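Long-range contacts in 2-nitropropane dioxygenase (Streptomyces ansochromogenes, PDB 3BW2), which oxidises nitroalkanes with the help of bound FMN and probably acts as a nitronate monooxygenase that detoxifies propionate 3-nitronate: residues 124-129 and 144-149; 38-43 and 65-70. All blocks are in the same frame, centred on the assembly; numbering follows the deposited sequence.

Contact 1 (124-129 and 144-149); sequences PVVSFH and AGTLTL. With FMN (flavin mononucleotide), chain B.
Val125 and Leu149 meet obliquely on one face of a parallel strand pair, Val125 CG1 lying 3.7 Å from Leu149 CD1. Val125 CG1 stands anti to the backbone N (chi1 -178°), the branch that reaches Leu149, while CG2 lies 4.4 Å from the CB of Leu147. Further along the same face the CB atoms of Ser127 and Leu149 come within 3.9 Å. On the other face Val126 CG2 touches Thr146 CG2 at 3.6 Å, methyl against methyl, while Thr146 OG1 is bonded to the backbone O of Val123. The register beneath rests on four backbone hydrogen bonds, from Leu147 N to Pro124 O (3.0 Å), Val126 N to Leu147 O, Leu149 N to Val126 O and Phe128 N to Leu149 O. Leu149 O also lies at the edge of the Phe128 ring, 3.6 Å from CD2. Just before the two strands a water donates to both Pro124 O and Gly145 O, next to the Schellman motif at Gly145 that ends helix 135-143. At the far end FMN O2 sits over one face of the His129 ring, 3.1 Å from CD2. This is a right-handed beta-alpha-beta unit of the TIM barrel, with the C-terminal end of strand 125-129 bringing His129 to the flavin.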
ATOM      1  N   PRO A 124      28.453   9.750   9.981  1.00 22.24           N
ATOM      2  CA  PRO A 124      27.512   9.316  11.017  1.00 20.45           C
ATOM      3  C   PRO A 124      26.604   8.134  10.677  1.00 20.30           C
ATOM      4  O   PRO A 124      26.424   7.227  11.492  1.00 20.77           O
ATOM      5  CB  PRO A 124      26.713  10.586  11.307  1.00 20.56           C
ATOM      6  CG  PRO A 124      27.694  11.674  11.007  1.00 21.11           C
ATOM      7  CD  PRO A 124      28.304  11.190   9.714  1.00 21.03           C
ATOM      8  N   VAL A 125      26.031   8.148   9.478  1.00 19.18           N
ATOM      9  CA  VAL A 125      25.111   7.096   9.060  1.00 17.91           C
ATOM     10  C   VAL A 125      25.337   6.665   7.617  1.00 18.37           C
ATOM     11  O   VAL A 125      25.601   7.495   6.747  1.00 19.81           O
ATOM     12  CB  VAL A 125      23.640   7.580   9.178  1.00 17.62           C
ATOM     13  CG1 VAL A 125      22.677   6.455   8.792  1.00 16.32           C
ATOM     14  CG2 VAL A 125      23.361   8.077  10.596  1.00 15.52           C
ATOM     15  N   VAL A 126      25.241   5.362   7.372  1.00 19.06           N
ATOM     16  CA  VAL A 126      25.383   4.815   6.025  1.00 17.52           C
ATOM     17  C   VAL A 126      24.226   3.851   5.807  1.00 18.46           C
ATOM     18  O   VAL A 126      23.934   3.021   6.670  1.00 18.68           O
ATOM     19  CB  VAL A 126      26.713   4.042   5.843  1.00 17.60           C
ATOM     20  CG1 VAL A 126      26.714   3.313   4.497  1.00 16.44           C
ATOM     21  CG2 VAL A 126      27.886   5.006   5.894  1.00 17.39           C
ATOM     22  N   SER A 127      23.549   3.973   4.670  1.00 18.28           N
ATOM     23  CA  SER A 127      22.439   3.077   4.365  1.00 19.22           C
ATOM     24  C   SER A 127      22.752   2.349   3.064  1.00 18.89           C
ATOM     25  O   SER A 127      23.527   2.836   2.244  1.00 19.88           O
ATOM     26  CB  SER A 127      21.114   3.847   4.250  1.00 18.33           C
ATOM     27  OG  SER A 127      21.119   4.734   3.146  1.00 18.00           O
ATOM     28  N   PHE A 128      22.157   1.177   2.887  1.00 18.89           N
ATOM     29  CA  PHE A 128      22.394   0.370   1.695  1.00 18.51           C
ATOM     30  C   PHE A 128      21.087   0.073   0.980  1.00 18.74           C
ATOM     31  O   PHE A 128      20.056  -0.116   1.620  1.00 16.23           O
ATOM     32  CB  PHE A 128      23.069  -0.949   2.086  1.00 16.75           C
ATOM     33  CG  PHE A 128      24.416  -0.774   2.732  1.00 17.85           C
ATOM     34  CD1 PHE A 128      25.577  -0.828   1.973  1.00 20.38           C
ATOM     35  CD2 PHE A 128      24.521  -0.543   4.100  1.00 17.04           C
ATOM     36  CE1 PHE A 128      26.832  -0.651   2.568  1.00 19.83           C
ATOM     37  CE2 PHE A 128      25.763  -0.369   4.703  1.00 19.78           C
ATOM     38  CZ  PHE A 128      26.922  -0.423   3.933  1.00 20.01           C
ATOM     39  N   HIS A 129      21.140   0.022  -0.347  1.00 18.77           N
ATOM     40  CA  HIS A 129      19.955  -0.258  -1.144  1.00 18.75           C
ATOM     41  C   HIS A 129      20.250  -1.401  -2.110  1.00 19.01           C
ATOM     42  O   HIS A 129      21.397  -1.588  -2.522  1.00 19.02           O
ATOM     43  CB  HIS A 129      19.539   0.994  -1.930  1.00 18.88           C
ATOM     44  CG  HIS A 129      18.058   1.117  -2.131  1.00 18.68           C
ATOM     45  ND1 HIS A 129      17.471   1.138  -3.379  1.00 20.30           N
ATOM     46  CD2 HIS A 129      17.047   1.240  -1.239  1.00 17.53           C
ATOM     47  CE1 HIS A 129      16.162   1.269  -3.248  1.00 17.14           C
ATOM     48  NE2 HIS A 129      15.878   1.334  -1.958  1.00 20.28           N
ATOM     49  N   ALA A 144      33.936   1.660  13.286  1.00 26.01           N
ATOM     50  CA  ALA A 144      34.355   3.009  12.916  1.00 24.42           C
ATOM     51  C   ALA A 144      33.416   4.063  13.500  1.00 23.51           C
ATOM     52  O   ALA A 144      33.642   5.261  13.338  1.00 23.55           O
ATOM     53  CB  ALA A 144      34.416   3.141  11.397  1.00 25.50           C
ATOM     54  N   GLY A 145      32.365   3.613  14.177  1.00 21.71           N
ATOM     55  CA  GLY A 145      31.425   4.543  14.776  1.00 22.26           C
ATOM     56  C   GLY A 145      30.278   4.976  13.876  1.00 22.99           C
ATOM     57  O   GLY A 145      29.601   5.961  14.168  1.00 22.77           O
ATOM     58  N   THR A 146      30.048   4.247  12.787  1.00 20.34           N
ATOM     59  CA  THR A 146      28.968   4.585  11.859  1.00 21.20           C
ATOM     60  C   THR A 146      27.741   3.703  12.096  1.00 21.78           C
ATOM     61  O   THR A 146      27.871   2.494  12.284  1.00 21.04           O
ATOM     62  CB  THR A 146      29.408   4.386  10.387  1.00 20.77           C
ATOM     63  OG1 THR A 146      30.514   5.247  10.089  1.00 18.92           O
ATOM     64  CG2 THR A 146      28.251   4.686   9.434  1.00 20.33           C
ATOM     65  N   LEU A 147      26.555   4.305  12.089  1.00 22.23           N
ATOM     66  CA  LEU A 147      25.324   3.536  12.261  1.00 23.11           C
ATOM     67  C   LEU A 147      24.931   3.034  10.876  1.00 21.43           C
ATOM     68  O   LEU A 147      25.089   3.747   9.882  1.00 22.59           O
ATOM     69  CB  LEU A 147      24.212   4.412  12.849  1.00 25.65           C
ATOM     70  CG  LEU A 147      24.475   4.896  14.280  1.00 29.21           C
ATOM     71  CD1 LEU A 147      23.321   5.772  14.751  1.00 29.30           C
ATOM     72  CD2 LEU A 147      24.647   3.696  15.206  1.00 28.73           C
ATOM     73  N   THR A 148      24.425   1.808  10.806  1.00 21.42           N
ATOM     74  CA  THR A 148      24.066   1.222   9.526  1.00 20.26           C
ATOM     75  C   THR A 148      22.578   0.943   9.353  1.00 21.31           C
ATOM     76  O   THR A 148      21.922   0.406  10.248  1.00 20.73           O
ATOM     77  CB  THR A 148      24.843  -0.089   9.294  1.00 19.08           C
ATOM     78  OG1 THR A 148      24.584  -0.995  10.373  1.00 16.72           O
ATOM     79  CG2 THR A 148      26.338   0.185   9.220  1.00 19.56           C
ATOM     80  N   LEU A 149      22.062   1.319   8.186  1.00 19.93           N
ATOM     81  CA  LEU A 149      20.661   1.110   7.838  1.00 19.60           C
ATOM     82  C   LEU A 149      20.583   0.343   6.525  1.00 18.08           C
ATOM     83  O   LEU A 149      21.444   0.497   5.661  1.00 16.71           O
ATOM     84  CB  LEU A 149      19.940   2.447   7.673  1.00 21.21           C
ATOM     85  CG  LEU A 149      19.498   3.226   8.914  1.00 23.48           C
ATOM     86  CD1 LEU A 149      20.663   3.482   9.842  1.00 22.99           C
ATOM     87  CD2 LEU A 149      18.882   4.534   8.459  1.00 24.77           C
TER
HETATM   88  N1  FMN B 370      16.642   5.187  -2.064  1.00 17.88           N
HETATM   89  C2  FMN B 370      17.986   4.807  -1.908  1.00 19.62           C
HETATM   90  O2  FMN B 370      18.306   4.030  -1.012  1.00 18.13           O
HETATM   91  N3  FMN B 370      18.965   5.306  -2.752  1.00 18.73           N
HETATM   92  C4  FMN B 370      18.686   6.198  -3.775  1.00 20.36           C
HETATM   93  O4  FMN B 370      19.601   6.624  -4.503  1.00 18.98           O
HETATM   94  C4A FMN B 370      17.335   6.609  -3.942  1.00 20.06           C
HETATM   95  N5  FMN B 370      16.986   7.524  -4.933  1.00 20.55           N
HETATM   96  C5A FMN B 370      15.671   7.965  -5.096  1.00 18.64           C
HETATM   97  C6  FMN B 370      15.370   8.917  -6.104  1.00 18.27           C
HETATM   98  C7  FMN B 370      14.038   9.416  -6.317  1.00 18.33           C
HETATM   99  C7M FMN B 370      14.002  10.889  -6.792  1.00 16.34           C
HETATM  100  C8  FMN B 370      13.041   8.911  -5.404  1.00 17.52           C
HETATM  101  C8M FMN B 370      11.825   9.727  -4.965  1.00 14.91           C
HETATM  102  C9  FMN B 370      13.322   7.932  -4.398  1.00 17.29           C
HETATM  103  C9A FMN B 370      14.645   7.457  -4.236  1.00 18.30           C
HETATM  104  N10 FMN B 370      14.983   6.505  -3.237  1.00 19.13           N
HETATM  105  C10 FMN B 370      16.320   6.086  -3.072  1.00 18.69           C
HETATM  106  C1' FMN B 370      13.889   5.803  -2.428  1.00 15.89           C
HETATM  107  C2' FMN B 370      13.804   6.507  -1.050  1.00 14.30           C
HETATM  108  O2' FMN B 370      14.809   5.972  -0.203  1.00 14.05           O
HETATM  109  C3' FMN B 370      12.433   6.262  -0.331  1.00 14.69           C
HETATM  110  O3' FMN B 370      12.290   4.847  -0.210  1.00 15.38           O
HETATM  111  C4' FMN B 370      11.210   6.813  -1.083  1.00 13.56           C
HETATM  112  O4' FMN B 370      11.518   8.144  -1.498  1.00 13.23           O
HETATM  113  C5' FMN B 370       9.954   6.823  -0.161  1.00 13.81           C
HETATM  114  O5' FMN B 370       8.779   7.344  -0.845  1.00 11.87           O
HETATM  115  P   FMN B 370       8.307   8.906  -0.959  1.00 17.32           P
HETATM  116  O1P FMN B 370       8.878   9.103   0.404  1.00 17.59           O
HETATM  117  O2P FMN B 370       6.970   8.233  -1.214  1.00 15.43           O
HETATM  118  O3P FMN B 370       9.286   8.973  -2.116  1.00 16.02           O
HETATM  119  O   HOH W   1      27.105   7.424  14.150  1.00 22.16           O

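Contact 2 (38-43 and 65-70); sequences GFLAAG and FGVNVF. With FMN (flavin mononucleotide), chain B.
Asn68 OD1 takes a hydrogen bond from FMN N3 (2.9 Å, 151° at the hydrogen) and is approached by a water 2.9 Å away. That water also accepts from Gly43 N and lies 2.9 Å from FMN O4, so it ties the loop after strand 38-41 to the flavin edge. Asn68 CG is anti to the backbone N (chi1 171°), and ND2 is hydrogen-bonded to Ser127 OG of strand 125-129, which would help fix the amide's rotation. The Phe39 ring lies over the Gly66 backbone in a CH-pi contact, Gly66 CA being 3.6 Å from the ring centroid and 16° off its normal, with Asn68 N at the ring edge. Gly66 has no side chain, and the ring rests directly on its backbone, with CD2 against Gly66 C. An alanine in place of Phe39 would probably open a gap over Gly66 and leave its CA without an aromatic face. Gly43 CA packs likewise on the Phe70 ring, 3.6 Å from its centroid, while Phe70 CZ reaches FMN O4 at 3.3 Å. Just past the end of strand 38-41, Ala42 CB touches Val67 CG1 and Val69 CG1. Backbone hydrogen bonds, the shortest from Leu40 N to Gly66 O (2.8 Å), set the parallel register. Helix 47-60 covers Leu40, Ala42 and Phe65, while Phe39 faces the barrel interior against strands 13-15 and 125-129.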
ATOM      1  N   GLY A  38      19.758  14.607   7.191  1.00 18.21           N
ATOM      2  CA  GLY A  38      19.974  14.806   5.771  1.00 17.37           C
ATOM      3  C   GLY A  38      20.728  13.617   5.205  1.00 17.95           C
ATOM      4  O   GLY A  38      21.454  12.938   5.931  1.00 17.55           O
ATOM      5  N   PHE A  39      20.563  13.364   3.911  1.00 16.23           N
ATOM      6  CA  PHE A  39      21.223  12.235   3.266  1.00 15.97           C
ATOM      7  C   PHE A  39      21.852  12.584   1.925  1.00 17.05           C
ATOM      8  O   PHE A  39      21.312  13.387   1.156  1.00 17.23           O
ATOM      9  CB  PHE A  39      20.221  11.101   3.023  1.00 15.45           C
ATOM     10  CG  PHE A  39      20.474   9.875   3.849  1.00 16.91           C
ATOM     11  CD1 PHE A  39      19.749   9.642   5.011  1.00 17.12           C
ATOM     12  CD2 PHE A  39      21.433   8.947   3.463  1.00 17.27           C
ATOM     13  CE1 PHE A  39      19.974   8.500   5.779  1.00 17.79           C
ATOM     14  CE2 PHE A  39      21.665   7.804   4.223  1.00 16.85           C
ATOM     15  CZ  PHE A  39      20.932   7.582   5.383  1.00 17.46           C
ATOM     16  N   LEU A  40      22.994  11.964   1.651  1.00 15.76           N
ATOM     17  CA  LEU A  40      23.681  12.137   0.380  1.00 16.71           C
ATOM     18  C   LEU A  40      23.477  10.813  -0.349  1.00 17.33           C
ATOM     19  O   LEU A  40      23.372   9.758   0.285  1.00 17.31           O
ATOM     20  CB  LEU A  40      25.181  12.378   0.586  1.00 18.49           C
ATOM     21  CG  LEU A  40      25.632  13.733   1.130  1.00 19.14           C
ATOM     22  CD1 LEU A  40      27.150  13.725   1.310  1.00 20.12           C
ATOM     23  CD2 LEU A  40      25.214  14.839   0.168  1.00 18.66           C
ATOM     24  N   ALA A  41      23.410  10.867  -1.672  1.00 17.86           N
ATOM     25  CA  ALA A  41      23.221   9.665  -2.472  1.00 18.37           C
ATOM     26  C   ALA A  41      24.508   9.374  -3.227  1.00 19.17           C
ATOM     27  O   ALA A  41      24.947  10.189  -4.032  1.00 20.13           O
ATOM     28  CB  ALA A  41      22.073   9.869  -3.457  1.00 15.70           C
ATOM     29  N   ALA A  42      25.113   8.218  -2.971  1.00 20.01           N
ATOM     30  CA  ALA A  42      26.349   7.855  -3.662  1.00 19.80           C
ATOM     31  C   ALA A  42      26.041   7.016  -4.907  1.00 19.90           C
ATOM     32  O   ALA A  42      26.934   6.691  -5.695  1.00 18.45           O
ATOM     33  CB  ALA A  42      27.276   7.091  -2.710  1.00 18.98           C
ATOM     34  N   GLY A  43      24.766   6.668  -5.075  1.00 20.54           N
ATOM     35  CA  GLY A  43      24.354   5.874  -6.217  1.00 19.76           C
ATOM     36  C   GLY A  43      24.707   6.512  -7.549  1.00 20.17           C
ATOM     37  O   GLY A  43      24.403   7.679  -7.792  1.00 18.74           O
ATOM     38  N   PHE A  65      24.552  13.232   9.422  1.00 20.58           N
ATOM     39  CA  PHE A  65      23.964  13.041   8.102  1.00 19.78           C
ATOM     40  C   PHE A  65      24.275  11.624   7.637  1.00 20.77           C
ATOM     41  O   PHE A  65      25.094  10.925   8.244  1.00 20.36           O
ATOM     42  CB  PHE A  65      24.544  14.053   7.112  1.00 19.29           C
ATOM     43  CG  PHE A  65      26.023  13.895   6.874  1.00 21.39           C
ATOM     44  CD1 PHE A  65      26.505  12.934   5.986  1.00 20.49           C
ATOM     45  CD2 PHE A  65      26.938  14.697   7.551  1.00 20.77           C
ATOM     46  CE1 PHE A  65      27.874  12.773   5.775  1.00 21.81           C
ATOM     47  CE2 PHE A  65      28.309  14.543   7.349  1.00 23.68           C
ATOM     48  CZ  PHE A  65      28.778  13.578   6.459  1.00 22.02           C
ATOM     49  N   GLY A  66      23.624  11.201   6.561  1.00 19.37           N
ATOM     50  CA  GLY A  66      23.860   9.868   6.052  1.00 18.25           C
ATOM     51  C   GLY A  66      24.319   9.849   4.610  1.00 18.83           C
ATOM     52  O   GLY A  66      24.193  10.839   3.881  1.00 18.48           O
ATOM     53  N   VAL A  67      24.879   8.713   4.212  1.00 16.76           N
ATOM     54  CA  VAL A  67      25.347   8.495   2.852  1.00 16.13           C
ATOM     55  C   VAL A  67      24.786   7.127   2.460  1.00 17.04           C
ATOM     56  O   VAL A  67      24.927   6.155   3.201  1.00 18.23           O
ATOM     57  CB  VAL A  67      26.902   8.469   2.768  1.00 16.82           C
ATOM     58  CG1 VAL A  67      27.341   8.178   1.335  1.00 13.15           C
ATOM     59  CG2 VAL A  67      27.475   9.806   3.227  1.00 12.91           C
ATOM     60  N   ASN A  68      24.143   7.056   1.302  1.00 18.00           N
ATOM     61  CA  ASN A  68      23.544   5.809   0.842  1.00 17.78           C
ATOM     62  C   ASN A  68      24.343   5.202  -0.303  1.00 16.70           C
ATOM     63  O   ASN A  68      24.791   5.912  -1.199  1.00 16.48           O
ATOM     64  CB  ASN A  68      22.090   6.084   0.418  1.00 16.75           C
ATOM     65  CG  ASN A  68      21.437   4.904  -0.279  1.00 15.85           C
ATOM     66  OD1 ASN A  68      21.486   4.791  -1.504  1.00 15.87           O
ATOM     67  ND2 ASN A  68      20.823   4.020   0.499  1.00 16.32           N
ATOM     68  N   VAL A  69      24.542   3.889  -0.263  1.00 17.05           N
ATOM     69  CA  VAL A  69      25.288   3.221  -1.326  1.00 18.14           C
ATOM     70  C   VAL A  69      24.508   2.032  -1.892  1.00 17.32           C
ATOM     71  O   VAL A  69      23.729   1.391  -1.181  1.00 16.54           O
ATOM     72  CB  VAL A  69      26.678   2.734  -0.836  1.00 18.88           C
ATOM     73  CG1 VAL A  69      27.441   3.887  -0.199  1.00 18.82           C
ATOM     74  CG2 VAL A  69      26.521   1.603   0.133  1.00 22.09           C
ATOM     75  N   PHE A  70      24.706   1.759  -3.179  1.00 16.60           N
ATOM     76  CA  PHE A  70      24.025   0.648  -3.835  1.00 17.85           C
ATOM     77  C   PHE A  70      24.860  -0.621  -3.739  1.00 19.19           C
ATOM     78  O   PHE A  70      26.087  -0.580  -3.880  1.00 18.14           O
ATOM     79  CB  PHE A  70      23.778   0.947  -5.316  1.00 17.86           C
ATOM     80  CG  PHE A  70      22.866   2.115  -5.570  1.00 19.11           C
ATOM     81  CD1 PHE A  70      22.028   2.604  -4.572  1.00 20.76           C
ATOM     82  CD2 PHE A  70      22.801   2.689  -6.840  1.00 20.39           C
ATOM     83  CE1 PHE A  70      21.136   3.645  -4.835  1.00 21.32           C
ATOM     84  CE2 PHE A  70      21.913   3.730  -7.112  1.00 20.35           C
ATOM     85  CZ  PHE A  70      21.079   4.207  -6.108  1.00 19.16           C
TER
HETATM   86  N1  FMN B 370      16.642   5.187  -2.064  1.00 17.88           N
HETATM   87  C2  FMN B 370      17.986   4.807  -1.908  1.00 19.62           C
HETATM   88  O2  FMN B 370      18.306   4.030  -1.012  1.00 18.13           O
HETATM   89  N3  FMN B 370      18.965   5.306  -2.752  1.00 18.73           N
HETATM   90  C4  FMN B 370      18.686   6.198  -3.775  1.00 20.36           C
HETATM   91  O4  FMN B 370      19.601   6.624  -4.503  1.00 18.98           O
HETATM   92  C4A FMN B 370      17.335   6.609  -3.942  1.00 20.06           C
HETATM   93  N5  FMN B 370      16.986   7.524  -4.933  1.00 20.55           N
HETATM   94  C5A FMN B 370      15.671   7.965  -5.096  1.00 18.64           C
HETATM   95  C6  FMN B 370      15.370   8.917  -6.104  1.00 18.27           C
HETATM   96  C7  FMN B 370      14.038   9.416  -6.317  1.00 18.33           C
HETATM   97  C7M FMN B 370      14.002  10.889  -6.792  1.00 16.34           C
HETATM   98  C8  FMN B 370      13.041   8.911  -5.404  1.00 17.52           C
HETATM   99  C8M FMN B 370      11.825   9.727  -4.965  1.00 14.91           C
HETATM  100  C9  FMN B 370      13.322   7.932  -4.398  1.00 17.29           C
HETATM  101  C9A FMN B 370      14.645   7.457  -4.236  1.00 18.30           C
HETATM  102  N10 FMN B 370      14.983   6.505  -3.237  1.00 19.13           N
HETATM  103  C10 FMN B 370      16.320   6.086  -3.072  1.00 18.69           C
HETATM  104  C1' FMN B 370      13.889   5.803  -2.428  1.00 15.89           C
HETATM  105  C2' FMN B 370      13.804   6.507  -1.050  1.00 14.30           C
HETATM  106  O2' FMN B 370      14.809   5.972  -0.203  1.00 14.05           O
HETATM  107  C3' FMN B 370      12.433   6.262  -0.331  1.00 14.69           C
HETATM  108  O3' FMN B 370      12.290   4.847  -0.210  1.00 15.38           O
HETATM  109  C4' FMN B 370      11.210   6.813  -1.083  1.00 13.56           C
HETATM  110  O4' FMN B 370      11.518   8.144  -1.498  1.00 13.23           O
HETATM  111  C5' FMN B 370       9.954   6.823  -0.161  1.00 13.81           C
HETATM  112  O5' FMN B 370       8.779   7.344  -0.845  1.00 11.87           O
HETATM  113  P   FMN B 370       8.307   8.906  -0.959  1.00 17.32           P
HETATM  114  O1P FMN B 370       8.878   9.103   0.404  1.00 17.59           O
HETATM  115  O2P FMN B 370       6.970   8.233  -1.214  1.00 15.43           O
HETATM  116  O3P FMN B 370       9.286   8.973  -2.116  1.00 16.02           O
HETATM  117  O   HOH W   2      22.273   6.725  -3.458  1.00 17.51           O

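Contacts 1 and 2 are successive strand pairs of one parallel barrel sheet, their centres 9 Å apart, and strands 65-70 and 125-129 join them side by side. The seam includes a probable backbone bond from Val69 N to Ser127 O (2.9 Å). Across it Ser127 OG lies 2.8 Å from Asn68 ND2 and packs 3.3 Å from Phe39 CE2, so a residue of contact 1 is a second-shell support for the FMN-binding amide of contact 2. Both reach the flavin pyrimidine: His129 of contact 1 lies by O2, Asn68 and Phe70 of contact 2 by N3 and O4. Elsewhere Gln172, Gly177, Gly216, Gly237 and Thr238 also hydrogen-bond the cofactor.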